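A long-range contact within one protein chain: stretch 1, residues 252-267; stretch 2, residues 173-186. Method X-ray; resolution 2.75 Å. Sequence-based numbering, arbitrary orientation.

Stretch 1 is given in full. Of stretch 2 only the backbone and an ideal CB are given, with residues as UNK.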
ATOM      1  N   ALA A 252      24.889 -26.356 -22.229  1.00 41.62           N
ATOM      2  CA  ALA A 252      24.206 -25.163 -22.695  1.00 40.58           C
ATOM      3  C   ALA A 252      24.778 -23.885 -22.061  1.00 54.99           C
ATOM      4  O   ALA A 252      24.755 -22.817 -22.669  1.00 56.74           O
ATOM      5  CB  ALA A 252      22.721 -25.270 -22.445  1.00 38.60           C
ATOM      6  N   GLN A 253      25.286 -23.981 -20.839  1.00 54.73           N
ATOM      7  CA  GLN A 253      25.887 -22.809 -20.234  1.00 48.30           C
ATOM      8  C   GLN A 253      27.198 -22.472 -20.917  1.00 48.40           C
ATOM      9  O   GLN A 253      27.565 -21.309 -21.027  1.00 51.76           O
ATOM     10  CB  GLN A 253      26.123 -23.019 -18.755  1.00 57.00           C
ATOM     11  CG  GLN A 253      24.890 -22.896 -17.904  1.00 61.34           C
ATOM     12  CD  GLN A 253      25.241 -22.929 -16.443  1.00 54.39           C
ATOM     13  OE1 GLN A 253      24.534 -23.513 -15.635  1.00 64.69           O
ATOM     14  NE2 GLN A 253      26.355 -22.313 -16.103  1.00 43.51           N
ATOM     15  N   TYR A 254      27.900 -23.495 -21.385  1.00 44.22           N
ATOM     16  CA  TYR A 254      29.177 -23.290 -22.064  1.00 47.50           C
ATOM     17  C   TYR A 254      29.022 -22.532 -23.397  1.00 53.49           C
ATOM     18  O   TYR A 254      29.752 -21.584 -23.673  1.00 50.56           O
ATOM     19  CB  TYR A 254      29.895 -24.627 -22.272  1.00 44.81           C
ATOM     20  CG  TYR A 254      31.173 -24.500 -23.062  1.00 61.38           C
ATOM     21  CD1 TYR A 254      32.276 -23.861 -22.523  1.00 58.46           C
ATOM     22  CD2 TYR A 254      31.272 -25.006 -24.359  1.00 62.37           C
ATOM     23  CE1 TYR A 254      33.440 -23.734 -23.240  1.00 69.56           C
ATOM     24  CE2 TYR A 254      32.433 -24.884 -25.082  1.00 63.76           C
ATOM     25  CZ  TYR A 254      33.521 -24.245 -24.519  1.00 74.00           C
ATOM     26  OH  TYR A 254      34.699 -24.111 -25.223  1.00 78.52           O
ATOM     27  N   TYR A 255      28.058 -22.957 -24.208  1.00 54.75           N
ATOM     28  CA  TYR A 255      27.729 -22.290 -25.465  1.00 45.15           C
ATOM     29  C   TYR A 255      27.222 -20.872 -25.256  1.00 41.55           C
ATOM     30  O   TYR A 255      27.619 -19.946 -25.971  1.00 44.53           O
ATOM     31  CB  TYR A 255      26.689 -23.107 -26.234  1.00 41.13           C
ATOM     32  CG  TYR A 255      27.202 -24.468 -26.617  1.00 51.98           C
ATOM     33  CD1 TYR A 255      28.503 -24.634 -27.075  1.00 59.68           C
ATOM     34  CD2 TYR A 255      26.393 -25.586 -26.529  1.00 60.39           C
ATOM     35  CE1 TYR A 255      28.988 -25.880 -27.424  1.00 61.34           C
ATOM     36  CE2 TYR A 255      26.867 -26.838 -26.882  1.00 64.39           C
ATOM     37  CZ  TYR A 255      28.162 -26.977 -27.325  1.00 66.55           C
ATOM     38  OH  TYR A 255      28.628 -28.221 -27.669  1.00 79.38           O
ATOM     39  N   ILE A 256      26.333 -20.714 -24.278  1.00 44.16           N
ATOM     40  CA  ILE A 256      25.771 -19.415 -23.953  1.00 46.71           C
ATOM     41  C   ILE A 256      26.897 -18.518 -23.480  1.00 48.90           C
ATOM     42  O   ILE A 256      27.015 -17.361 -23.885  1.00 51.35           O
ATOM     43  CB  ILE A 256      24.682 -19.534 -22.868  1.00 50.36           C
ATOM     44  CG1 ILE A 256      23.524 -20.381 -23.390  1.00 50.80           C
ATOM     45  CG2 ILE A 256      24.168 -18.165 -22.465  1.00 42.50           C
ATOM     46  CD1 ILE A 256      22.431 -20.567 -22.395  1.00 45.42           C
ATOM     47  N   GLU A 257      27.741 -19.083 -22.633  1.00 50.67           N
ATOM     48  CA  GLU A 257      28.896 -18.376 -22.114  1.00 55.78           C
ATOM     49  C   GLU A 257      29.835 -17.953 -23.240  1.00 59.71           C
ATOM     50  O   GLU A 257      30.297 -16.805 -23.285  1.00 53.43           O
ATOM     51  CB  GLU A 257      29.632 -19.266 -21.123  1.00 55.73           C
ATOM     52  CG  GLU A 257      30.865 -18.647 -20.576  1.00 56.92           C
ATOM     53  CD  GLU A 257      32.076 -19.001 -21.374  1.00 56.82           C
ATOM     54  OE1 GLU A 257      32.366 -20.208 -21.504  1.00 55.75           O
ATOM     55  OE2 GLU A 257      32.743 -18.068 -21.860  1.00 69.26           O
ATOM     56  N   LYS A 258      30.117 -18.880 -24.152  1.00 53.67           N
ATOM     57  CA  LYS A 258      31.010 -18.568 -25.263  1.00 56.57           C
ATOM     58  C   LYS A 258      30.438 -17.477 -26.168  1.00 53.83           C
ATOM     59  O   LYS A 258      31.190 -16.690 -26.727  1.00 54.55           O
ATOM     60  CB  LYS A 258      31.447 -19.827 -26.039  1.00 58.71           C
ATOM     61  CG  LYS A 258      32.649 -20.575 -25.401  1.00 76.04           C
ATOM     62  CD  LYS A 258      33.866 -19.645 -25.267  1.00 84.64           C
ATOM     63  CE  LYS A 258      34.899 -20.130 -24.255  1.00 93.01           C
ATOM     64  NZ  LYS A 258      35.617 -18.984 -23.585  1.00 91.73           N
ATOM     65  N   ALA A 259      29.116 -17.398 -26.272  1.00 45.69           N
ATOM     66  CA  ALA A 259      28.485 -16.318 -27.027  1.00 39.32           C
ATOM     67  C   ALA A 259      28.494 -14.929 -26.334  1.00 47.16           C
ATOM     68  O   ALA A 259      27.954 -13.961 -26.869  1.00 48.43           O
ATOM     69  CB  ALA A 259      27.051 -16.720 -27.448  1.00 30.72           C
ATOM     70  N   GLY A 260      29.097 -14.832 -25.149  1.00 41.72           N
ATOM     71  CA  GLY A 260      29.185 -13.568 -24.429  1.00 33.11           C
ATOM     72  C   GLY A 260      27.933 -13.194 -23.640  1.00 45.31           C
ATOM     73  O   GLY A 260      27.691 -12.020 -23.323  1.00 40.28           O
ATOM     74  N   ILE A 261      27.143 -14.205 -23.300  1.00 47.82           N
ATOM     75  CA  ILE A 261      25.858 -13.991 -22.637  1.00 49.42           C
ATOM     76  C   ILE A 261      25.844 -14.137 -21.100  1.00 44.22           C
ATOM     77  O   ILE A 261      26.256 -15.150 -20.536  1.00 49.73           O
ATOM     78  CB  ILE A 261      24.749 -14.851 -23.290  1.00 47.23           C
ATOM     79  CG1 ILE A 261      24.628 -14.499 -24.773  1.00 38.45           C
ATOM     80  CG2 ILE A 261      23.427 -14.607 -22.615  1.00 39.29           C
ATOM     81  CD1 ILE A 261      23.497 -15.216 -25.471  1.00 38.58           C
ATOM     82  N   TYR A 262      25.367 -13.086 -20.443  1.00 41.63           N
ATOM     83  CA  TYR A 262      25.168 -13.066 -19.000  1.00 41.64           C
ATOM     84  C   TYR A 262      23.887 -13.846 -18.664  1.00 46.95           C
ATOM     85  O   TYR A 262      22.771 -13.369 -18.939  1.00 41.25           O
ATOM     86  CB  TYR A 262      25.026 -11.611 -18.538  1.00 31.30           C
ATOM     87  CG  TYR A 262      25.023 -11.384 -17.034  1.00 45.51           C
ATOM     88  CD1 TYR A 262      24.001 -11.883 -16.220  1.00 45.27           C
ATOM     89  CD2 TYR A 262      26.024 -10.632 -16.434  1.00 43.87           C
ATOM     90  CE1 TYR A 262      23.998 -11.651 -14.852  1.00 38.34           C
ATOM     91  CE2 TYR A 262      26.028 -10.400 -15.077  1.00 45.38           C
ATOM     92  CZ  TYR A 262      25.022 -10.913 -14.292  1.00 43.27           C
ATOM     93  OH  TYR A 262      25.060 -10.662 -12.945  1.00 40.11           O
ATOM     94  N   ALA A 263      24.039 -15.044 -18.096  1.00 35.00           N
ATOM     95  CA  ALA A 263      22.868 -15.846 -17.742  1.00 39.70           C
ATOM     96  C   ALA A 263      22.809 -16.185 -16.259  1.00 39.08           C
ATOM     97  O   ALA A 263      23.825 -16.447 -15.630  1.00 46.85           O
ATOM     98  CB  ALA A 263      22.779 -17.116 -18.591  1.00 36.57           C
ATOM     99  N   VAL A 264      21.612 -16.168 -15.695  1.00 31.43           N
ATOM    100  CA  VAL A 264      21.440 -16.645 -14.335  1.00 37.85           C
ATOM    101  C   VAL A 264      20.405 -17.759 -14.336  1.00 34.95           C
ATOM    102  O   VAL A 264      19.432 -17.691 -15.060  1.00 35.11           O
ATOM    103  CB  VAL A 264      21.060 -15.512 -13.344  1.00 40.13           C
ATOM    104  CG1 VAL A 264      21.708 -14.188 -13.748  1.00 32.21           C
ATOM    105  CG2 VAL A 264      19.605 -15.330 -13.322  1.00 48.36           C
ATOM    106  N   ARG A 265      20.633 -18.792 -13.532  1.00 39.72           N
ATOM    107  CA  ARG A 265      19.705 -19.909 -13.428  1.00 44.20           C
ATOM    108  C   ARG A 265      18.884 -19.809 -12.146  1.00 48.76           C
ATOM    109  O   ARG A 265      19.214 -19.030 -11.259  1.00 49.91           O
ATOM    110  CB  ARG A 265      20.466 -21.230 -13.442  1.00 46.89           C
ATOM    111  CG  ARG A 265      21.185 -21.529 -12.147  1.00 46.44           C
ATOM    112  CD  ARG A 265      22.284 -22.589 -12.307  1.00 62.24           C
ATOM    113  NE  ARG A 265      22.920 -22.864 -11.026  1.00 72.84           N
ATOM    114  CZ  ARG A 265      22.587 -23.880 -10.240  1.00 87.09           C
ATOM    115  NH1 ARG A 265      21.649 -24.739 -10.616  1.00 79.65           N
ATOM    116  NH2 ARG A 265      23.200 -24.047  -9.078  1.00105.24           N
ATOM    117  N   ARG A 266      17.818 -20.603 -12.069  1.00 46.30           N
ATOM    118  CA  ARG A 266      16.948 -20.712 -10.888  1.00 44.93           C
ATOM    119  C   ARG A 266      16.554 -19.367 -10.251  1.00 53.87           C
ATOM    120  O   ARG A 266      16.900 -19.064  -9.101  1.00 52.64           O
ATOM    121  CB  ARG A 266      17.551 -21.683  -9.858  1.00 46.25           C
ATOM    122  CG  ARG A 266      17.882 -23.042 -10.456  1.00 60.19           C
ATOM    123  CD  ARG A 266      17.936 -24.179  -9.439  1.00 75.74           C
ATOM    124  NE  ARG A 266      18.254 -25.446 -10.100  1.00 89.08           N
ATOM    125  CZ  ARG A 266      17.390 -26.153 -10.831  1.00 90.61           C
ATOM    126  NH1 ARG A 266      16.137 -25.722 -10.989  1.00 76.07           N
ATOM    127  NH2 ARG A 266      17.780 -27.287 -11.412  1.00 91.75           N
ATOM    128  N   VAL A 267      15.817 -18.568 -11.016  1.00 48.18           N
ATOM    129  CA  VAL A 267      15.432 -17.236 -10.597  1.00 37.91           C
ATOM    130  C   VAL A 267      14.034 -17.314 -10.071  1.00 50.27           C
ATOM    131  O   VAL A 267      13.176 -17.953 -10.692  1.00 47.25           O
ATOM    132  CB  VAL A 267      15.494 -16.237 -11.780  1.00 35.34           C
ATOM    133  CG1 VAL A 267      14.826 -14.907 -11.428  1.00 34.19           C
ATOM    134  CG2 VAL A 267      16.900 -16.000 -12.145  1.00 27.09           C
ATOM    135  N   UNK A 173      19.024 -11.269  -5.974  1.00 63.44           N
ATOM    136  CA  UNK A 173      20.022 -12.021  -5.223  1.00 60.99           C
ATOM    137  C   UNK A 173      20.390 -13.319  -5.949  1.00 58.81           C
ATOM    138  O   UNK A 173      20.048 -14.414  -5.504  1.00 63.91           O
ATOM    139  CB  UNK A 173      19.506 -12.328  -3.816  1.00 60.99           C
ATOM    140  N   UNK A 174      21.081 -13.174  -7.076  1.00 46.47           N
ATOM    141  CA  UNK A 174      21.516 -14.297  -7.900  1.00 38.85           C
ATOM    142  C   UNK A 174      22.800 -13.902  -8.610  1.00 44.70           C
ATOM    143  O   UNK A 174      23.031 -12.727  -8.888  1.00 48.27           O
ATOM    144  CB  UNK A 174      20.436 -14.704  -8.905  1.00 38.85           C
ATOM    145  N   UNK A 175      23.661 -14.869  -8.885  1.00 41.33           N
ATOM    146  CA  UNK A 175      24.891 -14.527  -9.570  1.00 45.46           C
ATOM    147  C   UNK A 175      24.958 -15.166 -10.952  1.00 41.88           C
ATOM    148  O   UNK A 175      24.025 -15.855 -11.354  1.00 37.85           O
ATOM    149  CB  UNK A 175      26.097 -14.956  -8.732  1.00 45.46           C
ATOM    150  N   UNK A 176      26.023 -14.888 -11.702  1.00 47.76           N
ATOM    151  CA  UNK A 176      26.186 -15.476 -13.031  1.00 35.78           C
ATOM    152  C   UNK A 176      26.273 -16.979 -12.872  1.00 44.48           C
ATOM    153  O   UNK A 176      26.931 -17.463 -11.941  1.00 51.79           O
ATOM    154  CB  UNK A 176      27.423 -14.927 -13.744  1.00 35.78           C
ATOM    155  N   UNK A 177      25.633 -17.718 -13.777  1.00 32.01           N
ATOM    156  CA  UNK A 177      25.629 -19.176 -13.682  1.00 39.90           C
ATOM    157  C   UNK A 177      26.981 -19.786 -14.018  1.00 47.56           C
ATOM    158  O   UNK A 177      27.314 -20.881 -13.534  1.00 55.62           O
ATOM    159  CB  UNK A 177      24.561 -19.757 -14.610  1.00 39.90           C
ATOM    160  N   UNK A 178      27.735 -19.091 -14.867  1.00 46.98           N
ATOM    161  CA  UNK A 178      29.062 -19.537 -15.301  1.00 52.72           C
ATOM    162  C   UNK A 178      30.023 -18.377 -15.086  1.00 52.52           C
ATOM    163  O   UNK A 178      29.700 -17.231 -15.390  1.00 56.65           O
ATOM    164  CB  UNK A 178      29.059 -19.993 -16.761  1.00 52.72           C
ATOM    165  N   UNK A 179      31.207 -18.672 -14.547  1.00 53.92           N
ATOM    166  CA  UNK A 179      32.152 -17.632 -14.129  1.00 58.08           C
ATOM    167  C   UNK A 179      32.816 -16.922 -15.307  1.00 65.87           C
ATOM    168  O   UNK A 179      33.398 -15.847 -15.126  1.00 69.85           O
ATOM    169  CB  UNK A 179      33.230 -18.243 -13.232  1.00 58.08           C
ATOM    170  N   UNK A 180      32.739 -17.500 -16.500  1.00 55.63           N
ATOM    171  CA  UNK A 180      33.340 -16.825 -17.646  1.00 63.30           C
ATOM    172  C   UNK A 180      32.383 -15.888 -18.366  1.00 57.38           C
ATOM    173  O   UNK A 180      32.761 -15.262 -19.345  1.00 58.95           O
ATOM    174  CB  UNK A 180      33.869 -17.865 -18.636  1.00 63.30           C
ATOM    175  N   UNK A 181      31.154 -15.779 -17.864  1.00 51.32           N
ATOM    176  CA  UNK A 181      30.199 -14.822 -18.410  1.00 46.30           C
ATOM    177  C   UNK A 181      30.648 -13.415 -18.058  1.00 44.82           C
ATOM    178  O   UNK A 181      31.305 -13.220 -17.049  1.00 55.15           O
ATOM    179  CB  UNK A 181      28.787 -15.089 -17.884  1.00 46.30           C
ATOM    180  N   UNK A 182      30.321 -12.429 -18.900  1.00 40.76           N
ATOM    181  CA  UNK A 182      30.777 -11.050 -18.668  1.00 44.48           C
ATOM    182  C   UNK A 182      30.243 -10.438 -17.362  1.00 56.63           C
ATOM    183  O   UNK A 182      29.111 -10.714 -16.965  1.00 60.46           O
ATOM    184  CB  UNK A 182      30.354 -10.170 -19.846  1.00 44.48           C
ATOM    185  N   UNK A 183      31.052  -9.613 -16.704  1.00 57.34           N
ATOM    186  CA  UNK A 183      30.647  -9.041 -15.424  1.00 61.90           C
ATOM    187  C   UNK A 183      29.620  -7.931 -15.559  1.00 57.07           C
ATOM    188  O   UNK A 183      28.707  -7.814 -14.749  1.00 56.52           O
ATOM    189  CB  UNK A 183      31.875  -8.505 -14.686  1.00 61.90           C
ATOM    190  N   UNK A 184      29.796  -7.101 -16.574  1.00 56.39           N
ATOM    191  CA  UNK A 184      28.870  -6.020 -16.853  1.00 55.89           C
ATOM    192  C   UNK A 184      28.313  -6.276 -18.235  1.00 53.98           C
ATOM    193  O   UNK A 184      28.921  -6.979 -19.027  1.00 53.27           O
ATOM    194  CB  UNK A 184      29.540  -4.648 -16.756  1.00 55.89           C
ATOM    195  N   UNK A 185      27.145  -5.713 -18.512  1.00 49.98           N
ATOM    196  CA  UNK A 185      26.625  -5.665 -19.857  1.00 38.46           C
ATOM    197  C   UNK A 185      25.912  -4.354 -20.064  1.00 45.33           C
ATOM    198  O   UNK A 185      24.914  -4.095 -19.417  1.00 53.74           O
ATOM    199  CB  UNK A 185      25.691  -6.845 -20.132  1.00 38.46           C
ATOM    200  N   UNK A 186      26.434  -3.524 -20.963  1.00 52.30           N
ATOM    201  CA  UNK A 186      25.785  -2.266 -21.303  1.00 38.60           C
ATOM    202  C   UNK A 186      24.758  -2.505 -22.400  1.00 43.25           C
ATOM    203  O   UNK A 186      24.890  -3.434 -23.191  1.00 41.88           O
ATOM    204  CB  UNK A 186      26.813  -1.221 -21.742  1.00 38.60           C
TER

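Position 173 lies beyond reach of stretch 1, so this contact sets no preference. It is Asp173.

Position 174 has an extended backbone, and its CB points toward stretch 1, 4.5 Å from Val264 CG2. A long side chain with an aliphatic stem would suit, with or without a charged end. It is Lys174. Its CE lies 3.0 Å from Arg266 O and 3.2 Å from Arg265 O.

Position 175 points away into open space, and many residues would do. It is Glu175. Water 1 donates to Glu175 O (2.7 Å) and accepts from Arg265 N (2.8 Å), linking the stretches.

Position 176 points sideways, with its CB 4.7 Å from Tyr262 CZ. A side chain with methylenes to lay on the ring would fit. It is Arg176. Its CG sits over one face of the Tyr262 ring, 3.7 Å from the centroid, a CH-pi contact. Its NH1 bonds back to the carbonyl O of position 181 (2.7 Å).

Position 177 faces stretch 1 closely. Its backbone N donates to Ala263 O (2.9 Å), which any residue but proline could do. The CB is 3.5 Å from both Ala263 O and Gln253 NE2, so a small residue, perhaps polar, is favoured. It is Ser177. Its OG makes a weak hydrogen bond to Ala263 O (3.4 Å), and Gln253 NE2 a weak one to Ser177 O (3.1 Å).

Position 178 opens a type I turn and points toward Gln253 and Glu257. A flat or polar side chain could lie along the helix. It is His178. Glu257 CB covers one face of its ring, and ND1 accepts from the backbone N of position 180 (3.3 Å), bracing the turn.

Position 179 points away. Proline suits this turn position, as would many others. It is Pro179.

Position 180 points toward Glu257 OE2, 3.4 Å from the CB. A small or polar residue would suit. It is Asn180. Water 2 lies 2.7 Å from Asn180 O and 2.9 Å from Glu257 O.

Position 181 points sideways, its CB 3.7 Å from Ile261 O. A long apolar side chain would fit. It is Met181. SD accepts a weak hydrogen bond from Ala263 N (3.3 Å), while CE meets Ala263 CB (3.7 Å).

Position 182 lies beside Gly260 and Tyr262. A compact apolar residue would suit. It is Pro182, with CG 3.4 Å from Gly260 O.

Positions 183 and 184 point away, and many side chains would do. They are Glu183 and Lys184.

Position 185 points toward Tyr262 CB, inviting an apolar residue. It is Val185, with CG2 4.0 Å from Tyr262 CB.

Position 186 is out of reach, so stretch 1 sets no preference. It is Glu186.

Stretch 2, residues 173-186: DKERSHPNMPEKVE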
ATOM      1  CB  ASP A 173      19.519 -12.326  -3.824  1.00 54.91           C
ATOM      2  CG  ASP A 173      20.607 -12.830  -2.926  1.00 58.19           C
ATOM      3  OD1 ASP A 173      21.777 -12.544  -3.243  1.00 62.14           O
ATOM      4  OD2 ASP A 173      20.299 -13.502  -1.916  1.00 60.65           O
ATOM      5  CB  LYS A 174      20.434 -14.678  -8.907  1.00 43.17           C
ATOM      6  CG  LYS A 174      19.621 -15.907  -8.497  1.00 60.56           C
ATOM      7  CD  LYS A 174      20.450 -17.178  -8.635  1.00 57.95           C
ATOM      8  CE  LYS A 174      19.680 -18.391  -8.186  1.00 67.58           C
ATOM      9  NZ  LYS A 174      19.602 -18.425  -6.694  1.00 89.72           N
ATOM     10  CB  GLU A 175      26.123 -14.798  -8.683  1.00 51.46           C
ATOM     11  CG  GLU A 175      26.468 -16.228  -8.429  1.00 63.43           C
ATOM     12  CD  GLU A 175      27.631 -16.360  -7.454  1.00 72.08           C
ATOM     13  OE1 GLU A 175      28.752 -16.731  -7.888  1.00 63.80           O
ATOM     14  OE2 GLU A 175      27.417 -16.090  -6.249  1.00 79.43           O
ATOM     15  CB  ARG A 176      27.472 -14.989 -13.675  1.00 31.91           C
ATOM     16  CG  ARG A 176      27.432 -13.595 -14.195  1.00 43.88           C
ATOM     17  CD  ARG A 176      28.830 -13.165 -14.527  1.00 40.09           C
ATOM     18  NE  ARG A 176      29.606 -12.990 -13.311  1.00 43.51           N
ATOM     19  CZ  ARG A 176      30.931 -12.914 -13.275  1.00 57.97           C
ATOM     20  NH1 ARG A 176      31.625 -13.018 -14.393  1.00 57.62           N
ATOM     21  NH2 ARG A 176      31.563 -12.742 -12.121  1.00 67.65           N
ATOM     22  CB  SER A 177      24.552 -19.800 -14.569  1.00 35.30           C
ATOM     23  OG  SER A 177      24.877 -19.616 -15.929  1.00 54.63           O
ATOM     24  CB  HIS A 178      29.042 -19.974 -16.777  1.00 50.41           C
ATOM     25  CG  HIS A 178      30.193 -20.850 -17.183  1.00 59.91           C
ATOM     26  ND1 HIS A 178      31.455 -20.357 -17.447  1.00 56.56           N
ATOM     27  CD2 HIS A 178      30.261 -22.187 -17.409  1.00 66.90           C
ATOM     28  CE1 HIS A 178      32.250 -21.351 -17.804  1.00 61.70           C
ATOM     29  NE2 HIS A 178      31.551 -22.473 -17.788  1.00 65.55           N
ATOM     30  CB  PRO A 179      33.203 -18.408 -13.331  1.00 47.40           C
ATOM     31  CG  PRO A 179      32.620 -19.765 -13.124  1.00 52.38           C
ATOM     32  CD  PRO A 179      31.712 -20.019 -14.262  1.00 53.73           C
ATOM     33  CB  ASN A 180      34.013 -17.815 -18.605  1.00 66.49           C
ATOM     34  CG  ASN A 180      35.138 -18.589 -17.937  1.00 80.17           C
ATOM     35  OD1 ASN A 180      35.666 -18.165 -16.904  1.00 89.36           O
ATOM     36  ND2 ASN A 180      35.501 -19.731 -18.509  1.00 82.06           N
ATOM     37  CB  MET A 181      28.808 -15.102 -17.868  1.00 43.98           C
ATOM     38  CG  MET A 181      28.285 -16.458 -18.276  1.00 50.56           C
ATOM     39  SD  MET A 181      26.709 -16.863 -17.528  1.00 47.99           S
ATOM     40  CE  MET A 181      26.289 -18.363 -18.393  1.00 36.45           C
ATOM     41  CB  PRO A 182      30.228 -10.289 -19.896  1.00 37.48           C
ATOM     42  CG  PRO A 182      29.092 -11.126 -20.388  1.00 31.71           C
ATOM     43  CD  PRO A 182      29.570 -12.544 -20.160  1.00 42.19           C
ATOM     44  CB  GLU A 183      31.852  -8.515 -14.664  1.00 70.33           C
ATOM     45  CG  GLU A 183      32.418  -9.505 -13.678  1.00 85.08           C
ATOM     46  CD  GLU A 183      33.519  -8.904 -12.825  1.00 94.24           C
ATOM     47  OE1 GLU A 183      33.262  -7.872 -12.160  1.00 86.70           O
ATOM     48  OE2 GLU A 183      34.637  -9.470 -12.829  1.00101.66           O
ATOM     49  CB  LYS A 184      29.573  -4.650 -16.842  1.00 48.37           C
ATOM     50  CG  LYS A 184      30.164  -4.234 -15.519  1.00 56.46           C
ATOM     51  CD  LYS A 184      31.212  -3.111 -15.668  1.00 74.61           C
ATOM     52  CE  LYS A 184      30.649  -1.704 -15.449  1.00 77.72           C
ATOM     53  NZ  LYS A 184      29.809  -1.217 -16.586  1.00 77.81           N
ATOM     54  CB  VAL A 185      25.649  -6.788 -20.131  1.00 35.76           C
ATOM     55  CG1 VAL A 185      25.131  -6.651 -21.534  1.00 27.21           C
ATOM     56  CG2 VAL A 185      26.331  -8.128 -19.964  1.00 31.54           C
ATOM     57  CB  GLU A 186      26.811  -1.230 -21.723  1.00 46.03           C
ATOM     58  CG  GLU A 186      27.780  -0.859 -20.615  1.00 60.53           C
ATOM     59  CD  GLU A 186      28.850   0.124 -21.064  1.00 79.65           C
ATOM     60  OE1 GLU A 186      28.859   0.543 -22.252  1.00 73.11           O
ATOM     61  OE2 GLU A 186      29.694   0.470 -20.213  1.00 93.14           O
TER
HETATM   62  O   HOH W   1      22.992 -18.281 -12.037  1.00 42.86           O
HETATM   63  O   HOH W   2      31.713 -14.838 -21.772  1.00 39.95           O
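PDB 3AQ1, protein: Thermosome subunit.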